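Local coordinates for ABC transporter, periplasmic substrate-binding protein (Thermotoga maritima, PDB 2HPG), which probably captures a solute in the periplasm and hands it to the membrane components of a tripartite ATP-independent (TRAP) transporter, at residues V68-S74 with L227-V233; K131-W137 with I249-D254. One frame throughout, in Å; residues are numbered along the deposited sequence. Where two conformers were deposited one is given.

Both contacts are buried and border the neighbouring strands 218-234 and 130-146 of this periplasmic binding protein, their centres about 9 Å apart. Contact 1 is the more central: strand 68-73 runs antiparallel to strand 218-234, and main-chain hydrogen bonds do most of the work. Contact 2 lies further out, its centre about 14 Å from the centre of the chain, where the long helix 243-278 covers strand 130-146; here side chains and two waters carry the chemistry, with a salt bridge among partly exposed residues. Because the two strands are sheet neighbours, 227-233 is paired with 68-74 along one edge and with 131-137 along the other.

Contact 1 of 2, residues V68-S74 with L227-V233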
loop_
_atom_site.group_PDB
_atom_site.type_symbol
_atom_site.label_atom_id
_atom_site.label_comp_id
_atom_site.label_asym_id
_atom_site.label_seq_id
_atom_site.Cartn_x
_atom_site.Cartn_y
_atom_site.Cartn_z
ATOM N N VAL A 68 -9.919 -8.576 -15.606
ATOM C CA VAL A 68 -10.058 -7.857 -14.355
ATOM C C VAL A 68 -8.681 -7.503 -13.773
ATOM O O VAL A 68 -7.687 -8.188 -14.023
ATOM C CB VAL A 68 -10.895 -8.679 -13.344
ATOM C CG1 VAL A 68 -10.089 -9.842 -12.805
ATOM C CG2 VAL A 68 -11.367 -7.792 -12.208
ATOM N N GLY A 69 -8.638 -6.406 -13.018
ATOM C CA GLY A 69 -7.448 -6.013 -12.295
ATOM C C GLY A 69 -7.777 -5.560 -10.901
ATOM O O GLY A 69 -8.943 -5.285 -10.590
ATOM N N TRP A 70 -6.756 -5.496 -10.048
ATOM C CA TRP A 70 -6.944 -5.035 -8.682
ATOM C C TRP A 70 -5.774 -4.198 -8.196
ATOM O O TRP A 70 -4.601 -4.464 -8.519
ATOM C CB TRP A 70 -7.135 -6.210 -7.710
ATOM C CG TRP A 70 -8.171 -7.167 -8.129
ATOM C CD1 TRP A 70 -7.980 -8.362 -8.769
ATOM C CD2 TRP A 70 -9.585 -7.027 -7.949
ATOM N NE1 TRP A 70 -9.193 -8.966 -9.012
ATOM C CE2 TRP A 70 -10.194 -8.167 -8.517
ATOM C CE3 TRP A 70 -10.393 -6.043 -7.380
ATOM C CZ2 TRP A 70 -11.579 -8.355 -8.509
ATOM C CZ3 TRP A 70 -11.777 -6.228 -7.377
ATOM C CH2 TRP A 70 -12.352 -7.372 -7.940
ATOM N N ASN A 71 -6.126 -3.190 -7.406
ATOM C CA ASN A 71 -5.207 -2.452 -6.568
ATOM C C ASN A 71 -5.022 -3.277 -5.313
ATOM O O ASN A 71 -5.913 -3.311 -4.471
ATOM C CB ASN A 71 -5.829 -1.089 -6.238
ATOM C CG ASN A 71 -5.049 -0.301 -5.185
ATOM O OD1 ASN A 71 -3.884 0.011 -5.377
ATOM N ND2 ASN A 71 -5.727 0.085 -4.099
ATOM N N THR A 72 -3.895 -3.967 -5.188
ATOM C CA THR A 72 -3.659 -4.811 -4.008
ATOM C C THR A 72 -2.318 -4.415 -3.360
ATOM O O THR A 72 -1.890 -3.276 -3.499
ATOM C CB THR A 72 -3.731 -6.299 -4.401
ATOM O OG1 THR A 72 -3.631 -7.122 -3.233
ATOM C CG2 THR A 72 -2.647 -6.654 -5.384
ATOM N N ASP A 73 -1.663 -5.328 -2.635
ATOM C CA ASP A 73 -0.349 -5.031 -2.058
ATOM C C ASP A 73 0.512 -6.288 -1.900
ATOM O O ASP A 73 0.046 -7.394 -2.179
ATOM C CB ASP A 73 -0.520 -4.303 -0.736
ATOM C CG ASP A 73 -1.267 -5.118 0.288
ATOM O OD1 ASP A 73 -1.151 -6.365 0.303
ATOM O OD2 ASP A 73 -1.955 -4.491 1.105
ATOM N N SER A 74 1.771 -6.112 -1.482
ATOM C CA SER A 74 2.711 -7.240 -1.368
ATOM C C SER A 74 2.418 -8.117 -0.151
ATOM O O SER A 74 2.907 -9.236 -0.053
ATOM C CB SER A 74 4.171 -6.770 -1.370
ATOM O OG SER A 74 4.493 -5.996 -0.225
ATOM N N LEU A 227 2.928 2.526 2.607
ATOM C CA LEU A 227 2.032 1.616 1.884
ATOM C C LEU A 227 2.241 1.682 0.376
ATOM O O LEU A 227 1.907 2.680 -0.293
ATOM C CB LEU A 227 0.564 1.870 2.272
ATOM C CG LEU A 227 -0.522 1.025 1.595
ATOM C CD1 LEU A 227 -0.113 -0.421 1.393
ATOM C CD2 LEU A 227 -1.808 1.126 2.446
ATOM N N ILE A 228 2.845 0.617 -0.138
ATOM C CA ILE A 228 3.116 0.478 -1.548
ATOM C C ILE A 228 2.060 -0.451 -2.115
ATOM O O ILE A 228 1.976 -1.617 -1.726
ATOM C CB ILE A 228 4.501 -0.155 -1.786
ATOM C CG1 ILE A 228 5.607 0.690 -1.136
ATOM C CG2 ILE A 228 4.763 -0.303 -3.287
ATOM C CD1 ILE A 228 6.926 -0.113 -0.966
ATOM N N ASN A 229 1.256 0.056 -3.030
ATOM C CA ASN A 229 0.254 -0.783 -3.670
ATOM C C ASN A 229 0.797 -1.398 -4.942
ATOM O O ASN A 229 1.619 -0.788 -5.653
ATOM C CB ASN A 229 -1.019 0.002 -3.952
ATOM C CG ASN A 229 -1.810 0.307 -2.691
ATOM O OD1 ASN A 229 -1.906 1.457 -2.266
ATOM N ND2 ASN A 229 -2.359 -0.736 -2.073
ATOM N N PHE A 230 0.335 -2.617 -5.217
ATOM C CA PHE A 230 0.665 -3.335 -6.441
ATOM C C PHE A 230 -0.568 -3.423 -7.313
ATOM O O PHE A 230 -1.638 -3.750 -6.837
ATOM C CB PHE A 230 1.158 -4.732 -6.103
ATOM C CG PHE A 230 2.582 -4.771 -5.696
ATOM C CD1 PHE A 230 3.513 -5.426 -6.478
ATOM C CD2 PHE A 230 3.010 -4.116 -4.549
ATOM C CE1 PHE A 230 4.834 -5.449 -6.106
ATOM C CE2 PHE A 230 4.335 -4.133 -4.185
ATOM C CZ PHE A 230 5.242 -4.813 -4.969
ATOM N N GLU A 231 -0.409 -3.112 -8.592
ATOM C CA GLU A 231 -1.530 -3.030 -9.514
ATOM C C GLU A 231 -1.425 -4.227 -10.443
ATOM O O GLU A 231 -0.472 -4.335 -11.208
ATOM C CB GLU A 231 -1.478 -1.705 -10.280
ATOM C CG GLU A 231 -1.302 -0.475 -9.387
ATOM C CD GLU A 231 -2.382 -0.349 -8.327
ATOM O OE1 GLU A 231 -3.526 -0.677 -8.668
ATOM O OE2 GLU A 231 -2.085 0.070 -7.165
ATOM N N ILE A 232 -2.373 -5.156 -10.319
ATOM C CA ILE A 232 -2.280 -6.440 -11.008
ATOM C C ILE A 232 -3.406 -6.649 -12.015
ATOM O O ILE A 232 -4.492 -6.089 -11.859
ATOM C CB ILE A 232 -2.216 -7.634 -10.008
ATOM C CG1 ILE A 232 -3.522 -7.778 -9.209
ATOM C CG2 ILE A 232 -1.032 -7.463 -9.060
ATOM C CD1 ILE A 232 -3.587 -9.029 -8.347
ATOM N N VAL A 233 -3.101 -7.416 -13.064
ATOM C CA VAL A 233 -4.089 -7.937 -14.017
ATOM C C VAL A 233 -3.780 -9.408 -14.323
ATOM O O VAL A 233 -2.729 -9.919 -13.943
ATOM C CB VAL A 233 -4.143 -7.154 -15.363
ATOM C CG1 VAL A 233 -4.674 -5.735 -15.171
ATOM C CG2 VAL A 233 -2.775 -7.143 -16.088
HETATM O O HOH W 1 2.934 -3.548 -0.373
#
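Within strand 218-234, Leu227 comes first, its CD1 4.4 Å from Asp73 CB. Water 1 lies 2.5 Å from Ile228 O and 3.0 Å from Ser74 N, joining them. There strand 68-73 gives way to a helix, and Asp73 sits at the N-cap, its OD1 accepting from Arg76 N. Asn229 ND2 donates to Thr72 O at 3.0 Å, while its OD1 is taken by Tyr23 and Gln139. Phe230 and Thr72 form a hydrogen-bonded pair: Thr72 N to Phe230 O is 2.8 Å and Phe230 N to Thr72 O 2.9 Å. Thr72 O thus accepts twice. The Phe230 ring passes Ser74, with CE2 3.9 Å from Ser74 CB. Glu231 faces Asn71 in a non-hydrogen-bonded pair, their polar ends together on the face covered by Tyr23 and Phe27 of helix 22-37. Ile232 and Trp70 make the next hydrogen-bonded pair, Ile232 N to Trp70 O at 2.9 Å and Trp70 N to Ile232 O at 3.0 Å; Ile232 CD1 lies at the edge of the indole and 3.9 Å from Thr72 CG2. Val233 CG1 is 4.0 Å from Gly69 CA; a CB on Gly69 would clash with Ile232 O and be tight against Val233 CG1, so glycine lets the strands come this close. Strand 68-73 also pairs in parallel with 9-14 (Gly69 and Asn71 bond to Arg12 and Gly14), a mixed sheet as expected for a DctP-family binding protein. The strand pair thus has an apolar face, where Trp70 and Ile232 meet helix 58-64, Phe230 meets Phe135 and Thr72 lends its methyl, and a buried polar one at Asn71 and Glu231.

Contact 2 of 2, residues K131-W137 with I249-D254; sequences KVLSFYW and IEEEMD
A helix lies along a beta strand in this alpha/beta binding-protein fold: 249-254, part of the long helix 243-278, runs nearly parallel to strand 131-137, with axes 7.4 Å apart at closest and 20° between their directions. Leu133 drops to phi/psi -84/-30, and with Ser134 forms a classic beta bulge opposite Glu231 of strand 218-234. In register, Leu133 CA is 5.1 Å from Glu250 CA and Ser134 CA 5.6 Å from Asp254 CA. Apolar packing centres on Leu133 (m, t), whose CD1 meets Ile249 CG2 at 3.8 Å and CD2 meets Glu250 CG at 3.6 Å. Trp137 (chi1 m) CZ2 is 3.6 Å from CG of Met253, present as selenomethionine; Met253 SE, 4.4 Å from the centroid of the five-membered Trp137 ring and oblique to it, makes a Met-aromatic contact. Lys131 NZ reaches Glu250 OE2 at 3.1 Å, a salt bridge with a weak hydrogen bond, and Asp254 OD2 pairs with Lys112. Water 2 joins Leu133 O (2.9 Å) to Asp254 OD2 (2.6 Å); water 3 joins Phe135 N (3.0 Å) to Asp254 OD1 (2.8 Å). Trp137 NE1 donates to Met253 O at 3.0 Å. Ser134 (chi1 t) closes an ST turn, its OG accepting from Tyr136 N at 3.2 Å while donating to Asp254 (chi1 m) OD1 at 2.6 Å; that OD1 lies over the ring face of Tyr136 (chi1 m), 3.4 Å from Tyr136 CD2.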
loop_
_atom_site.group_PDB
_atom_site.type_symbol
_atom_site.label_atom_id
_atom_site.label_comp_id
_atom_site.label_asym_id
_atom_site.label_seq_id
_atom_site.Cartn_x
_atom_site.Cartn_y
_atom_site.Cartn_z
ATOM N N LYS A 131 -0.010 -10.745 -13.372
ATOM C CA LYS A 131 0.835 -9.746 -13.995
ATOM C C LYS A 131 0.790 -8.459 -13.152
ATOM O O LYS A 131 -0.286 -7.879 -12.943
ATOM C CB LYS A 131 0.342 -9.470 -15.420
ATOM C CG LYS A 131 0.965 -8.287 -16.142
ATOM C CD LYS A 131 2.449 -8.503 -16.376
ATOM C CE LYS A 131 3.089 -7.282 -16.974
ATOM N NZ LYS A 131 4.536 -7.509 -17.230
ATOM N N VAL A 132 1.953 -8.027 -12.668
ATOM C CA VAL A 132 2.095 -6.717 -12.021
ATOM C C VAL A 132 2.292 -5.628 -13.087
ATOM O O VAL A 132 3.274 -5.654 -13.825
ATOM C CB VAL A 132 3.281 -6.744 -11.006
ATOM C CG1 VAL A 132 3.494 -5.386 -10.338
ATOM C CG2 VAL A 132 3.052 -7.810 -9.955
ATOM N N LEU A 133 1.348 -4.700 -13.205
ATOM C CA LEU A 133 1.488 -3.599 -14.147
ATOM C C LEU A 133 2.312 -2.461 -13.546
ATOM O O LEU A 133 2.967 -1.692 -14.270
ATOM C CB LEU A 133 0.121 -3.037 -14.525
ATOM C CG LEU A 133 -0.816 -3.870 -15.385
ATOM C CD1 LEU A 133 -2.127 -3.123 -15.472
ATOM C CD2 LEU A 133 -0.235 -4.076 -16.772
ATOM N N SER A 134 2.239 -2.329 -12.223
ATOM C CA SER A 134 2.940 -1.263 -11.525
ATOM C C SER A 134 2.921 -1.443 -10.015
ATOM O O SER A 134 1.969 -2.014 -9.463
ATOM C CB SER A 134 2.326 0.093 -11.883
ATOM O OG SER A 134 3.022 1.145 -11.233
ATOM N N PHE A 135 3.984 -0.962 -9.361
ATOM C CA PHE A 135 3.967 -0.742 -7.911
ATOM C C PHE A 135 4.450 0.657 -7.503
ATOM O O PHE A 135 4.917 0.842 -6.389
ATOM C CB PHE A 135 4.717 -1.858 -7.149
ATOM C CG PHE A 135 6.181 -2.003 -7.514
ATOM C CD1 PHE A 135 7.163 -1.222 -6.881
ATOM C CD2 PHE A 135 6.587 -2.958 -8.451
ATOM C CE1 PHE A 135 8.501 -1.363 -7.199
ATOM C CE2 PHE A 135 7.946 -3.108 -8.792
ATOM C CZ PHE A 135 8.905 -2.306 -8.163
ATOM N N TYR A 136 4.303 1.644 -8.392
ATOM C CA TYR A 136 4.604 3.037 -8.088
ATOM C C TYR A 136 3.385 3.781 -7.564
ATOM O O TYR A 136 3.165 4.962 -7.890
ATOM C CB TYR A 136 5.084 3.759 -9.343
ATOM C CG TYR A 136 6.354 3.213 -9.974
ATOM C CD1 TYR A 136 7.204 2.352 -9.303
ATOM C CD2 TYR A 136 6.724 3.619 -11.252
ATOM C CE1 TYR A 136 8.352 1.877 -9.909
ATOM C CE2 TYR A 136 7.871 3.151 -11.850
ATOM C CZ TYR A 136 8.673 2.288 -11.190
ATOM O OH TYR A 136 9.813 1.837 -11.832
ATOM N N TRP A 137 2.601 3.093 -6.738
ATOM C CA TRP A 137 1.348 3.624 -6.215
ATOM C C TRP A 137 1.497 3.590 -4.720
ATOM O O TRP A 137 1.546 2.523 -4.125
ATOM C CB TRP A 137 0.162 2.773 -6.691
ATOM C CG TRP A 137 -0.145 3.032 -8.131
ATOM C CD1 TRP A 137 0.576 2.619 -9.212
ATOM C CD2 TRP A 137 -1.239 3.798 -8.647
ATOM N NE1 TRP A 137 0.009 3.099 -10.367
ATOM C CE2 TRP A 137 -1.115 3.817 -10.045
ATOM C CE3 TRP A 137 -2.308 4.478 -8.058
ATOM C CZ2 TRP A 137 -2.036 4.485 -10.872
ATOM C CZ3 TRP A 137 -3.216 5.137 -8.877
ATOM C CH2 TRP A 137 -3.075 5.131 -10.264
ATOM N N ILE A 249 -0.350 0.455 -21.528
ATOM C CA ILE A 249 -1.046 0.240 -20.261
ATOM C C ILE A 249 -0.092 0.361 -19.067
ATOM O O ILE A 249 -0.391 1.086 -18.106
ATOM C CB ILE A 249 -1.771 -1.117 -20.214
ATOM C CG1 ILE A 249 -2.923 -1.142 -21.209
ATOM C CG2 ILE A 249 -2.345 -1.358 -18.842
ATOM C CD1 ILE A 249 -3.460 -2.545 -21.483
ATOM N N GLU A 250 1.042 -0.342 -19.125
ATOM C CA GLU A 250 2.041 -0.306 -18.052
ATOM C C GLU A 250 2.693 1.048 -17.860
ATOM O O GLU A 250 2.915 1.465 -16.731
ATOM C CB GLU A 250 3.165 -1.288 -18.333
ATOM C CG GLU A 250 2.792 -2.719 -18.262
ATOM C CD GLU A 250 3.947 -3.627 -18.655
ATOM O OE1 GLU A 250 4.465 -3.487 -19.786
ATOM O OE2 GLU A 250 4.340 -4.488 -17.833
ATOM N N GLU A 251 3.058 1.700 -18.966
ATOM C CA GLU A 251 3.732 3.013 -18.928
ATOM C C GLU A 251 2.821 4.104 -18.413
ATOM O O GLU A 251 3.240 4.961 -17.648
ATOM C CB GLU A 251 4.221 3.427 -20.329
ATOM C CG GLU A 251 5.425 2.638 -20.817
ATOM C CD GLU A 251 5.888 3.060 -22.202
ATOM O OE1 GLU A 251 5.232 3.921 -22.836
ATOM O OE2 GLU A 251 6.918 2.519 -22.651
ATOM N N GLU A 252 1.575 4.094 -18.861
ATOM C CA GLU A 252 0.630 5.084 -18.406
ATOM C C GLU A 252 0.284 4.957 -16.930
ATOM O O GLU A 252 -0.044 5.957 -16.276
ATOM C CB GLU A 252 -0.640 5.013 -19.230
ATOM C CG GLU A 252 -0.451 5.559 -20.607
ATOM C CD GLU A 252 0.057 6.972 -20.585
ATOM O OE1 GLU A 252 -0.437 7.771 -19.751
ATOM O OE2 GLU A 252 0.964 7.275 -21.397
HETATM N N MSE A 253 0.375 3.765 -16.379
HETATM C CA MSE A 253 0.026 3.647 -14.989
HETATM C C MSE A 253 1.198 3.812 -14.043
HETATM O O MSE A 253 1.006 4.231 -12.905
HETATM C CB MSE A 253 -0.694 2.355 -14.714
HETATM C CG MSE A 253 -1.945 2.656 -13.935
HETATM SE SE MSE A 253 -2.220 1.297 -12.780
HETATM C CE MSE A 253 -4.074 0.885 -12.981
ATOM N N ASP A 254 2.404 3.493 -14.501
ATOM C CA ASP A 254 3.610 3.881 -13.753
ATOM C C ASP A 254 3.652 5.400 -13.627
ATOM O O ASP A 254 3.973 5.944 -12.556
ATOM C CB ASP A 254 4.871 3.403 -14.465
ATOM C CG ASP A 254 5.264 1.988 -14.106
ATOM O OD1 ASP A 254 4.866 1.434 -13.047
ATOM O OD2 ASP A 254 6.042 1.427 -14.896
HETATM O O HOH W 2 5.659 -1.188 -15.070
HETATM O O HOH W 3 6.234 -0.262 -11.219
#